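Local atomic coordinates of cytochrome C-550 (Paracoccus versutus, PDB entry 2BH4), a protein that carries a covalently bound heme c and probably shuttles single electrons between partners of a bacterial respiratory chain. Residues G3-E9 with A109-F114; V42-A48 with P67-E73; G58-V62 with W86-T91. The protein carries 1 engineered substitution. One frame throughout, in Å; residues are numbered along the deposited sequence.

How the contacts relate
The three contacts lie around one heme c in a small cytochrome built of helices and long loops. Contact 1 joins helix 5-11 with helix 108-117, and the other two are nested in the loop it closes. Contacts 2 and 3 alternate along the sequence (42-48, 58-62, 67-73, 86-91); their centres are about 13 Å apart, and Trp-71 CH2 lies 3.5 Å from Trp-86 CH2. Contact 1 is about 18 Å from contact 2, centre to centre, although Val-112 CG1 packs 4.0 Å from Glu-73 O, and about 25 Å from contact 3, across the chain's centre. Contact 1 closes the chain near the heme through Val-111, while contacts 2 and 3 line its propionate side.

Contact 1. Residues G3-E9 with A109-F114; sequences GDAAKGE and ADVVAF
Ala-109 opens the contact with its carbonyl: O receives a CA-H...O approach from Gly-3 CA at 3.5 Å, on a face where a side chain on Gly-3 would collide. Asp-110 follows with the one hydrogen bond between the segments, nearly straight, from Asp-4 N to OD1 (2.8 Å), met on the anti side and 34° out of the carboxylate plane. Its CG stands anti to the carbonyl carbon (chi1 -64°), which carries the carboxylate alongside the start of helix 5-11, where OD2 lies against CB and CD of Lys-7. Asp-4 itself is the N-cap of that helix, its OD1 taking Lys-7 N from above the carboxylate plane and, weakly, Ala-6 N. Asp-110 O lies 3.3 Å from Gly-8 CA, a CA-H...O contact, and the lack of a side chain there lets the backbones close until Gly-8 CA is 3.7 Å from Val-111 CA. Ala-113 CB then packs against Gly-3 and, at 4.1 Å, Ala-5 CB. Phe-114 ends the row by turning one ring face to Glu-9, whose CA stands 3.8 Å from the centroid, close to the normal, while CB and CG run over CD1 and CE1. The axes come within 6.6 Å at 96°: the near-perpendicular, glycine-mediated crossing of N- and C-terminal helices that is a hallmark of the class I cytochrome c fold.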
loop_
_atom_site.group_PDB
_atom_site.type_symbol
_atom_site.label_atom_id
_atom_site.label_comp_id
_atom_site.label_asym_id
_atom_site.label_seq_id
_atom_site.Cartn_x
_atom_site.Cartn_y
_atom_site.Cartn_z
ATOM N N GLY A 3 7.413 11.229 9.281
ATOM C CA GLY A 3 8.001 9.955 8.883
ATOM C C GLY A 3 9.431 10.075 8.415
ATOM O O GLY A 3 9.793 11.043 7.755
ATOM N N ASP A 4 10.235 9.085 8.766
ATOM C CA ASP A 4 11.657 9.019 8.423
ATOM C C ASP A 4 11.857 7.906 7.383
ATOM O O ASP A 4 11.785 6.721 7.708
ATOM C CB ASP A 4 12.414 8.719 9.716
ATOM C CG ASP A 4 13.912 8.629 9.554
ATOM O OD1 ASP A 4 14.408 8.277 8.444
ATOM O OD2 ASP A 4 14.589 8.853 10.604
ATOM N N ALA A 5 12.116 8.290 6.141
ATOM C CA ALA A 5 12.209 7.314 5.056
ATOM C C ALA A 5 13.367 6.340 5.227
ATOM O O ALA A 5 13.320 5.226 4.759
ATOM C CB ALA A 5 12.299 8.011 3.708
ATOM N N ALA A 6 14.422 6.756 5.932
ATOM C CA ALA A 6 15.545 5.870 6.164
ATOM C C ALA A 6 15.169 4.723 7.084
ATOM O O ALA A 6 15.518 3.574 6.835
ATOM C CB ALA A 6 16.714 6.650 6.730
ATOM N N LYS A 7 14.445 5.032 8.148
ATOM C CA LYS A 7 13.913 3.996 9.014
ATOM C C LYS A 7 12.879 3.160 8.261
ATOM O O LYS A 7 12.798 1.954 8.427
ATOM C CB LYS A 7 13.266 4.602 10.245
ATOM C CG LYS A 7 14.249 5.214 11.236
ATOM C CD LYS A 7 13.525 5.675 12.512
ATOM C CE LYS A 7 14.446 6.422 13.473
ATOM N NZ LYS A 7 13.670 7.184 14.506
ATOM N N GLY A 8 12.063 3.816 7.448
ATOM C CA GLY A 8 11.038 3.103 6.675
ATOM C C GLY A 8 11.610 2.053 5.752
ATOM O O GLY A 8 11.007 0.999 5.579
ATOM N N GLU A 9 12.753 2.360 5.118
ATOM C CA GLU A 9 13.394 1.393 4.223
ATOM C C GLU A 9 13.705 0.083 4.961
ATOM O O GLU A 9 13.479 -1.011 4.450
ATOM C CB GLU A 9 14.656 1.997 3.605
ATOM C CG GLU A 9 15.351 1.120 2.605
ATOM C CD GLU A 9 16.387 1.883 1.778
ATOM O OE1 GLU A 9 16.947 2.894 2.258
ATOM O OE2 GLU A 9 16.626 1.469 0.621
ATOM N N ALA A 109 4.407 5.565 9.941
ATOM C CA ALA A 109 4.676 6.776 9.188
ATOM C C ALA A 109 6.030 6.681 8.482
ATOM O O ALA A 109 6.232 7.281 7.427
ATOM C CB ALA A 109 4.637 8.009 10.079
ATOM N N ASP A 110 6.986 6.006 9.112
ATOM C CA ASP A 110 8.312 5.825 8.508
ATOM C C ASP A 110 8.220 5.025 7.196
ATOM O O ASP A 110 8.775 5.419 6.170
ATOM C CB ASP A 110 9.282 5.155 9.489
ATOM C CG ASP A 110 9.568 6.007 10.743
ATOM O OD1 ASP A 110 9.418 7.263 10.735
ATOM O OD2 ASP A 110 9.961 5.391 11.753
ATOM N N VAL A 111 7.519 3.896 7.223
ATOM C CA VAL A 111 7.401 3.094 6.014
ATOM C C VAL A 111 6.663 3.900 4.938
ATOM O O VAL A 111 7.020 3.864 3.772
ATOM C CB VAL A 111 6.770 1.679 6.294
ATOM C CG1 VAL A 111 5.259 1.753 6.493
ATOM C CG2 VAL A 111 7.077 0.688 5.175
ATOM N N VAL A 112 5.647 4.656 5.330
ATOM C CA VAL A 112 4.921 5.470 4.359
ATOM C C VAL A 112 5.825 6.574 3.766
ATOM O O VAL A 112 5.728 6.908 2.582
ATOM C CB VAL A 112 3.594 5.989 4.926
ATOM C CG1 VAL A 112 2.932 6.987 3.981
ATOM C CG2 VAL A 112 2.643 4.798 5.213
ATOM N N ALA A 113 6.706 7.154 4.577
ATOM C CA ALA A 113 7.699 8.118 4.071
ATOM C C ALA A 113 8.629 7.482 3.033
ATOM O O ALA A 113 9.022 8.118 2.044
ATOM C CB ALA A 113 8.516 8.690 5.225
ATOM N N PHE A 114 8.986 6.218 3.267
ATOM C CA PHE A 114 9.810 5.483 2.311
ATOM C C PHE A 114 9.009 5.297 1.016
ATOM O O PHE A 114 9.523 5.492 -0.089
ATOM C CB PHE A 114 10.267 4.154 2.912
ATOM C CG PHE A 114 10.966 3.258 1.940
ATOM C CD1 PHE A 114 12.218 3.583 1.449
ATOM C CD2 PHE A 114 10.379 2.068 1.535
ATOM C CE1 PHE A 114 12.856 2.757 0.537
ATOM C CE2 PHE A 114 11.023 1.229 0.619
ATOM C CZ PHE A 114 12.252 1.577 0.123
#

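Contact 2. Residues V42-A48 with P67-E73; sequences VVGRKIA and PDMVWSE. With HEC (heme c), chain B.
Trp-71 is wedged among Val-42, Ile-47 and the heme. Its CB lies 3.4 Å from Val-42 O, and CG stands anti to the carbonyl carbon (chi1 -77°), sending the indole toward the propionate. CD1 meets Val-42 CG2 at 3.7 Å. NE1 gives a nearly straight hydrogen bond to heme O2A (2.9 Å, 165°), with O2A in the indole plane, while CZ2 packs against heme CAA and CH2, at the tip, reaches the Trp-86 ring. Across one face Ile-47 CD1 sits 3.4 Å from the five-membered ring's centroid, a CH-pi contact close to the normal; heme CMA lies over the opposite face. Ala-48 N also donates to O2A, and Arg-45 NH2 to O1A at 2.9 Å, so three donors grip the carboxylate and probably stabilise its charge. Replacing Trp-71 with an alanine would probably leave O2A without one of its two donors here and open a gap between Ile-47 and the heme methyl. The backbones zip alongside: Gly-44 N to Trp-71 O, Trp-71 N to Arg-45 O (2.9 Å) and Ile-47 N to Met-69 O (3.2 Å), with a single bridge between Lys-46 and Val-70. A type II turn from Val-42 to Arg-45 begins the first segment. A water links Lys-46 NZ to Met-69 O. The paired loops sit between helices: Val-42 and Val-43 lean on helix 108-117, Ile-47, Ala-48 and Met-69 on helix 57-65, and Trp-71 stacks on Trp-86 of helix 83-91 and touches Leu-76 of helix 73-81.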
loop_
_atom_site.group_PDB
_atom_site.type_symbol
_atom_site.label_atom_id
_atom_site.label_comp_id
_atom_site.label_asym_id
_atom_site.label_seq_id
_atom_site.Cartn_x
_atom_site.Cartn_y
_atom_site.Cartn_z
ATOM N N VAL A 42 3.006 4.222 -5.247
ATOM C CA VAL A 42 1.719 4.000 -4.608
ATOM C C VAL A 42 1.122 5.270 -4.001
ATOM O O VAL A 42 -0.104 5.420 -3.948
ATOM C CB VAL A 42 1.773 2.847 -3.573
ATOM C CG1 VAL A 42 2.618 3.222 -2.356
ATOM C CG2 VAL A 42 0.369 2.410 -3.182
ATOM N N VAL A 43 1.966 6.190 -3.524
ATOM C CA VAL A 43 1.419 7.408 -2.926
ATOM C C VAL A 43 0.777 8.255 -4.020
ATOM O O VAL A 43 1.435 8.621 -5.020
ATOM C CB VAL A 43 2.465 8.202 -2.149
ATOM C CG1 VAL A 43 1.819 9.434 -1.517
ATOM C CG2 VAL A 43 3.122 7.329 -1.091
ATOM N N GLY A 44 -0.518 8.494 -3.878
ATOM C CA GLY A 44 -1.295 9.244 -4.872
ATOM C C GLY A 44 -1.870 8.363 -5.969
ATOM O O GLY A 44 -2.562 8.851 -6.874
ATOM N N ARG A 45 -1.657 7.057 -5.867
ATOM C CA ARG A 45 -2.181 6.110 -6.859
ATOM C C ARG A 45 -3.628 5.742 -6.558
ATOM O O ARG A 45 -3.986 5.482 -5.412
ATOM C CB ARG A 45 -1.324 4.833 -6.873
ATOM C CG ARG A 45 -1.615 3.873 -8.003
ATOM C CD ARG A 45 -0.490 2.845 -8.136
ATOM N NE ARG A 45 -0.567 1.776 -7.140
ATOM C CZ ARG A 45 0.425 0.940 -6.834
ATOM N NH1 ARG A 45 1.644 1.126 -7.325
ATOM N NH2 ARG A 45 0.210 -0.030 -5.951
ATOM N N LYS A 46 -4.458 5.684 -7.601
ATOM C CA LYS A 46 -5.833 5.188 -7.434
ATOM C C LYS A 46 -5.844 3.857 -6.690
ATOM O O LYS A 46 -5.048 2.963 -6.975
ATOM C CB LYS A 46 -6.521 5.040 -8.789
ATOM C CG LYS A 46 -7.936 4.525 -8.717
ATOM C CD LYS A 46 -8.517 4.347 -10.133
ATOM C CE LYS A 46 -9.750 3.485 -10.156
ATOM N NZ LYS A 46 -10.820 3.953 -9.304
ATOM N N ILE A 47 -6.746 3.736 -5.721
ATOM C CA ILE A 47 -6.893 2.492 -4.967
ATOM C C ILE A 47 -7.081 1.312 -5.916
ATOM O O ILE A 47 -7.905 1.369 -6.835
ATOM C CB ILE A 47 -8.125 2.557 -4.031
ATOM C CG1 ILE A 47 -8.077 3.782 -3.104
ATOM C CG2 ILE A 47 -8.273 1.294 -3.215
ATOM C CD1 ILE A 47 -6.948 3.813 -2.128
ATOM N N ALA A 48 -6.334 0.232 -5.671
ATOM C CA ALA A 48 -6.514 -1.041 -6.386
ATOM C C ALA A 48 -6.525 -0.892 -7.900
ATOM O O ALA A 48 -7.461 -1.367 -8.571
ATOM C CB ALA A 48 -7.780 -1.736 -5.889
ATOM N N PRO A 67 -14.686 6.432 -6.881
ATOM C CA PRO A 67 -13.865 6.492 -8.087
ATOM C C PRO A 67 -12.667 7.418 -8.055
ATOM O O PRO A 67 -11.700 7.190 -8.792
ATOM C CB PRO A 67 -14.832 7.003 -9.147
ATOM C CG PRO A 67 -16.169 6.664 -8.642
ATOM C CD PRO A 67 -16.104 6.720 -7.175
ATOM N N ASP A 68 -12.750 8.464 -7.245
ATOM C CA ASP A 68 -11.696 9.465 -7.158
ATOM C C ASP A 68 -10.696 9.172 -6.057
ATOM O O ASP A 68 -9.727 9.907 -5.874
ATOM C CB ASP A 68 -12.312 10.851 -6.934
ATOM C CG ASP A 68 -13.207 10.913 -5.683
ATOM O OD1 ASP A 68 -13.766 9.860 -5.254
ATOM O OD2 ASP A 68 -13.403 12.035 -5.166
ATOM N N MET A 69 -10.911 8.080 -5.334
ATOM C CA MET A 69 -10.038 7.785 -4.205
ATOM C C MET A 69 -8.646 7.332 -4.639
ATOM O O MET A 69 -8.494 6.453 -5.486
ATOM C CB MET A 69 -10.657 6.743 -3.298
ATOM C CG MET A 69 -9.963 6.633 -1.953
ATOM S SD MET A 69 -10.615 5.455 -0.740
ATOM C CE MET A 69 -12.149 6.227 -0.253
ATOM N N VAL A 70 -7.638 7.931 -4.014
ATOM C CA VAL A 70 -6.238 7.540 -4.189
ATOM C C VAL A 70 -5.611 7.273 -2.823
ATOM O O VAL A 70 -6.196 7.614 -1.775
ATOM C CB VAL A 70 -5.401 8.623 -4.906
ATOM C CG1 VAL A 70 -6.012 8.994 -6.240
ATOM C CG2 VAL A 70 -5.267 9.861 -4.061
ATOM N N TRP A 71 -4.429 6.661 -2.828
ATOM C CA TRP A 71 -3.697 6.426 -1.581
ATOM C C TRP A 71 -3.050 7.686 -1.072
ATOM O O TRP A 71 -1.977 8.061 -1.514
ATOM C CB TRP A 71 -2.643 5.338 -1.727
ATOM C CG TRP A 71 -3.222 3.972 -1.716
ATOM C CD1 TRP A 71 -3.271 3.095 -2.749
ATOM C CD2 TRP A 71 -3.830 3.310 -0.596
ATOM N NE1 TRP A 71 -3.897 1.937 -2.353
ATOM C CE2 TRP A 71 -4.256 2.045 -1.037
ATOM C CE3 TRP A 71 -4.097 3.688 0.719
ATOM C CZ2 TRP A 71 -4.867 1.129 -0.190
ATOM C CZ3 TRP A 71 -4.729 2.783 1.555
ATOM C CH2 TRP A 71 -5.128 1.528 1.096
ATOM N N SER A 72 -3.684 8.311 -0.100
ATOM C CA SER A 72 -3.066 9.427 0.591
ATOM C C SER A 72 -2.122 8.909 1.659
ATOM O O SER A 72 -2.204 7.749 2.083
ATOM C CB SER A 72 -4.138 10.273 1.255
ATOM O OG SER A 72 -4.742 9.574 2.331
ATOM N N GLU A 73 -1.230 9.770 2.124
ATOM C CA GLU A 73 -0.349 9.383 3.204
ATOM C C GLU A 73 -1.138 8.973 4.463
ATOM O O GLU A 73 -0.816 7.949 5.084
ATOM C CB GLU A 73 0.644 10.519 3.489
ATOM C CG GLU A 73 1.757 10.564 2.419
ATOM C CD GLU A 73 2.780 11.670 2.663
ATOM O OE1 GLU A 73 2.937 12.074 3.831
ATOM O OE2 GLU A 73 3.419 12.110 1.688
HETATM FE FE HEC B . 0.518 -5.379 1.296
HETATM C CHA HEC B . -2.008 -4.554 -0.821
HETATM C CHB HEC B . 1.327 -2.075 1.614
HETATM C CHC HEC B . 2.809 -6.156 3.725
HETATM C CHD HEC B . 0.176 -8.693 0.569
HETATM N NA HEC B . -0.209 -3.660 0.543
HETATM C C1A HEC B . -1.279 -3.508 -0.311
HETATM C C2A HEC B . -1.514 -2.119 -0.592
HETATM C C3A HEC B . -0.586 -1.434 0.095
HETATM C C4A HEC B . 0.245 -2.384 0.818
HETATM C CMA HEC B . -0.428 0.088 0.129
HETATM C CAA HEC B . -2.587 -1.581 -1.547
HETATM C CBA HEC B . -1.954 -1.520 -2.935
HETATM C CGA HEC B . -2.854 -1.068 -4.061
HETATM O O1A HEC B . -2.400 -1.178 -5.247
HETATM O O2A HEC B . -3.997 -0.592 -3.817
HETATM N NB HEC B . 1.829 -4.317 2.452
HETATM C C1B HEC B . 2.058 -2.962 2.360
HETATM C C2B HEC B . 3.125 -2.624 3.278
HETATM C C3B HEC B . 3.493 -3.739 3.895
HETATM C C4B HEC B . 2.713 -4.844 3.371
HETATM C CMB HEC B . 3.695 -1.208 3.454
HETATM C CAB HEC B . 4.562 -3.879 4.998
HETATM C CBB HEC B . 4.292 -3.169 6.134
HETATM N NC HEC B . 1.342 -7.063 2.004
HETATM C C1C HEC B . 2.229 -7.206 3.031
HETATM C C2C HEC B . 2.535 -8.605 3.228
HETATM C C3C HEC B . 1.817 -9.334 2.365
HETATM C C4C HEC B . 1.075 -8.362 1.569
HETATM C CMC HEC B . 3.527 -9.112 4.295
HETATM C CAC HEC B . 1.774 -10.874 2.157
HETATM C CBC HEC B . 1.601 -11.737 3.195
HETATM N ND HEC B . -0.692 -6.435 0.102
HETATM C C1D HEC B . -0.689 -7.817 -0.025
HETATM C C2D HEC B . -1.812 -8.229 -0.839
HETATM C C3D HEC B . -2.482 -6.971 -1.253
HETATM C C4D HEC B . -1.742 -5.871 -0.620
HETATM C CMD HEC B . -2.248 -9.637 -1.253
HETATM C CAD HEC B . -3.775 -6.918 -2.089
HETATM C CBD HEC B . -4.875 -6.746 -1.023
HETATM C CGD HEC B . -6.276 -7.093 -1.518
HETATM O O1D HEC B . -6.444 -7.287 -2.743
HETATM O O2D HEC B . -7.225 -7.139 -0.694
HETATM O O HOH W 1 -10.623 4.755 -6.501
#

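Contact 3. Residues G58-V62 with W86-T91; sequences GILEV and WLVEKT. With HEC (heme c), chain B.
Val-62 packs as a knob into a hole formed by Trp-86, Leu-87, Lys-90 and Thr-91, and apolar contact dominates. With CG1 anti to the backbone N (chi1 173°), both methyls touch Lys-90 CB; CG1 also reaches Trp-86 CH2 at 4.1 Å, and CG2 meets Thr-91 CG2 at 3.6 Å. One turn back, Leu-87 CD2 rests against the backbone of Ile-59 at CA (3.8 Å) and against its CB. Thr-91 CG2 also touches Gly-58 O, where glycine adds no bulk. Within its own helix, Lys-90 CG, anti to the carbonyl carbon (chi1 -58°), lies over the centre of one Trp-86 ring face, 3.6 Å above the plane, and the bend at chi2 turns the rest of the chain.

Polar bonds hold the pieces inside each helix or reach beyond the pair. Thr-91 OG1 donates to Leu-87 O at 2.8 Å; this bond, with that from Asp-93 N, probably holds the hydroxyl turned back, leaving CG2 toward the neighbouring helix, while Thr-91 N makes the ordinary helix bond to the same oxygen. Lys-90 NZ pairs with Glu-89 OE2 at 3.1 Å. Glu-61 OE2 forms a salt bridge with Lys-65 NZ, which also donates to Thr-91 O, and Trp-86 NE1 is hydrogen-bonded to Asp-75 OD1.

Toward the cofactor, Ile-59 CG2 lies 3.5 Å from heme O1D and CD1 near O2A. The segment axes run 9.1 Å apart at 38°, a helix pair with one knob-into-hole, in which helix 57-65 lines the propionate side of the c-type heme pocket through Ile-59 and helix 83-91 packs against it.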
loop_
_atom_site.group_PDB
_atom_site.type_symbol
_atom_site.label_atom_id
_atom_site.label_comp_id
_atom_site.label_asym_id
_atom_site.label_seq_id
_atom_site.Cartn_x
_atom_site.Cartn_y
_atom_site.Cartn_z
ATOM N N GLY A 58 -13.076 -6.737 -1.395
ATOM C CA GLY A 58 -13.254 -5.544 -0.579
ATOM C C GLY A 58 -12.547 -4.306 -1.094
ATOM O O GLY A 58 -13.143 -3.237 -1.155
ATOM N N ILE A 59 -11.263 -4.433 -1.427
ATOM C CA ILE A 59 -10.505 -3.301 -1.921
ATOM C C ILE A 59 -11.028 -2.848 -3.289
ATOM O O ILE A 59 -11.018 -1.659 -3.580
ATOM C CB ILE A 59 -8.970 -3.582 -1.878
ATOM C CG1 ILE A 59 -8.178 -2.270 -1.874
ATOM C CG2 ILE A 59 -8.536 -4.554 -2.986
ATOM C CD1 ILE A 59 -6.662 -2.475 -1.816
ATOM N N LEU A 60 -11.507 -3.793 -4.111
ATOM C CA LEU A 60 -12.142 -3.418 -5.378
ATOM C C LEU A 60 -13.422 -2.620 -5.137
ATOM O O LEU A 60 -13.743 -1.692 -5.889
ATOM C CB LEU A 60 -12.419 -4.658 -6.243
ATOM C CG LEU A 60 -11.194 -5.346 -6.845
ATOM C CD1 LEU A 60 -11.606 -6.664 -7.489
ATOM C CD2 LEU A 60 -10.504 -4.441 -7.831
ATOM N N GLU A 61 -14.165 -2.981 -4.094
ATOM C CA GLU A 61 -15.396 -2.262 -3.749
ATOM C C GLU A 61 -15.085 -0.862 -3.272
ATOM O O GLU A 61 -15.776 0.090 -3.620
ATOM C CB GLU A 61 -16.191 -3.024 -2.703
ATOM C CG GLU A 61 -17.499 -2.348 -2.350
ATOM C CD GLU A 61 -18.413 -3.206 -1.476
ATOM O OE1 GLU A 61 -18.360 -4.448 -1.563
ATOM O OE2 GLU A 61 -19.204 -2.620 -0.718
ATOM N N VAL A 62 -14.000 -0.713 -2.526
ATOM C CA VAL A 62 -13.575 0.622 -2.113
ATOM C C VAL A 62 -13.367 1.483 -3.348
ATOM O O VAL A 62 -13.865 2.586 -3.419
ATOM C CB VAL A 62 -12.263 0.599 -1.280
ATOM C CG1 VAL A 62 -11.773 2.041 -1.017
ATOM C CG2 VAL A 62 -12.482 -0.110 0.038
ATOM N N TRP A 86 -9.684 -0.998 8.017
ATOM C CA TRP A 86 -9.677 0.089 7.035
ATOM C C TRP A 86 -10.662 -0.230 5.903
ATOM O O TRP A 86 -11.450 0.618 5.507
ATOM C CB TRP A 86 -8.265 0.350 6.494
ATOM C CG TRP A 86 -8.156 1.539 5.616
ATOM C CD1 TRP A 86 -7.877 2.822 5.997
ATOM C CD2 TRP A 86 -8.328 1.576 4.191
ATOM N NE1 TRP A 86 -7.850 3.647 4.911
ATOM C CE2 TRP A 86 -8.135 2.910 3.787
ATOM C CE3 TRP A 86 -8.624 0.616 3.218
ATOM C CZ2 TRP A 86 -8.205 3.294 2.453
ATOM C CZ3 TRP A 86 -8.709 1.009 1.909
ATOM C CH2 TRP A 86 -8.513 2.327 1.533
ATOM N N LEU A 87 -10.620 -1.458 5.405
ATOM C CA LEU A 87 -11.544 -1.880 4.362
ATOM C C LEU A 87 -12.988 -1.837 4.843
ATOM O O LEU A 87 -13.857 -1.392 4.111
ATOM C CB LEU A 87 -11.227 -3.305 3.915
ATOM C CG LEU A 87 -9.970 -3.491 3.083
ATOM C CD1 LEU A 87 -9.788 -4.966 2.785
ATOM C CD2 LEU A 87 -10.022 -2.696 1.783
ATOM N N VAL A 88 -13.237 -2.301 6.068
ATOM C CA VAL A 88 -14.586 -2.247 6.612
ATOM C C VAL A 88 -15.065 -0.788 6.690
ATOM O O VAL A 88 -16.191 -0.474 6.356
ATOM C CB VAL A 88 -14.669 -2.935 7.983
ATOM C CG1 VAL A 88 -16.048 -2.698 8.635
ATOM C CG2 VAL A 88 -14.380 -4.402 7.858
ATOM N N GLU A 89 -14.194 0.105 7.149
ATOM C CA GLU A 89 -14.523 1.502 7.244
ATOM C C GLU A 89 -14.914 2.098 5.899
ATOM O O GLU A 89 -15.934 2.780 5.805
ATOM C CB GLU A 89 -13.358 2.290 7.857
ATOM C CG GLU A 89 -13.566 3.795 7.948
ATOM C CD GLU A 89 -12.355 4.489 8.485
ATOM O OE1 GLU A 89 -11.835 4.025 9.523
ATOM O OE2 GLU A 89 -11.908 5.475 7.861
ATOM N N LYS A 90 -14.117 1.824 4.867
ATOM C CA LYS A 90 -14.323 2.445 3.575
ATOM C C LYS A 90 -15.462 1.816 2.779
ATOM O O LYS A 90 -16.094 2.503 2.001
ATOM C CB LYS A 90 -13.014 2.452 2.766
ATOM C CG LYS A 90 -11.841 3.168 3.454
ATOM C CD LYS A 90 -12.141 4.604 3.823
ATOM C CE LYS A 90 -10.984 5.234 4.515
ATOM N NZ LYS A 90 -11.266 6.584 5.033
ATOM N N THR A 91 -15.726 0.529 2.985
ATOM C CA THR A 91 -16.835 -0.137 2.287
ATOM C C THR A 91 -18.169 -0.040 3.019
ATOM O O THR A 91 -19.232 -0.158 2.398
ATOM C CB THR A 91 -16.588 -1.636 2.080
ATOM O OG1 THR A 91 -16.422 -2.278 3.342
ATOM C CG2 THR A 91 -15.405 -1.912 1.167
HETATM FE FE HEC B . 0.518 -5.379 1.296
HETATM C CHA HEC B . -2.008 -4.554 -0.821
HETATM C CHB HEC B . 1.327 -2.075 1.614
HETATM C CHC HEC B . 2.809 -6.156 3.725
HETATM C CHD HEC B . 0.176 -8.693 0.569
HETATM N NA HEC B . -0.209 -3.660 0.543
HETATM C C1A HEC B . -1.279 -3.508 -0.311
HETATM C C2A HEC B . -1.514 -2.119 -0.592
HETATM C C3A HEC B . -0.586 -1.434 0.095
HETATM C C4A HEC B . 0.245 -2.384 0.818
HETATM C CMA HEC B . -0.428 0.088 0.129
HETATM C CAA HEC B . -2.587 -1.581 -1.547
HETATM C CBA HEC B . -1.954 -1.520 -2.935
HETATM C CGA HEC B . -2.854 -1.068 -4.061
HETATM O O1A HEC B . -2.400 -1.178 -5.247
HETATM O O2A HEC B . -3.997 -0.592 -3.817
HETATM N NB HEC B . 1.829 -4.317 2.452
HETATM C C1B HEC B . 2.058 -2.962 2.360
HETATM C C2B HEC B . 3.125 -2.624 3.278
HETATM C C3B HEC B . 3.493 -3.739 3.895
HETATM C C4B HEC B . 2.713 -4.844 3.371
HETATM C CMB HEC B . 3.695 -1.208 3.454
HETATM C CAB HEC B . 4.562 -3.879 4.998
HETATM C CBB HEC B . 4.292 -3.169 6.134
HETATM N NC HEC B . 1.342 -7.063 2.004
HETATM C C1C HEC B . 2.229 -7.206 3.031
HETATM C C2C HEC B . 2.535 -8.605 3.228
HETATM C C3C HEC B . 1.817 -9.334 2.365
HETATM C C4C HEC B . 1.075 -8.362 1.569
HETATM C CMC HEC B . 3.527 -9.112 4.295
HETATM C CAC HEC B . 1.774 -10.874 2.157
HETATM C CBC HEC B . 1.601 -11.737 3.195
HETATM N ND HEC B . -0.692 -6.435 0.102
HETATM C C1D HEC B . -0.689 -7.817 -0.025
HETATM C C2D HEC B . -1.812 -8.229 -0.839
HETATM C C3D HEC B . -2.482 -6.971 -1.253
HETATM C C4D HEC B . -1.742 -5.871 -0.620
HETATM C CMD HEC B . -2.248 -9.637 -1.253
HETATM C CAD HEC B . -3.775 -6.918 -2.089
HETATM C CBD HEC B . -4.875 -6.746 -1.023
HETATM C CGD HEC B . -6.276 -7.093 -1.518
HETATM O O1D HEC B . -6.444 -7.287 -2.743
HETATM O O2D HEC B . -7.225 -7.139 -0.694
#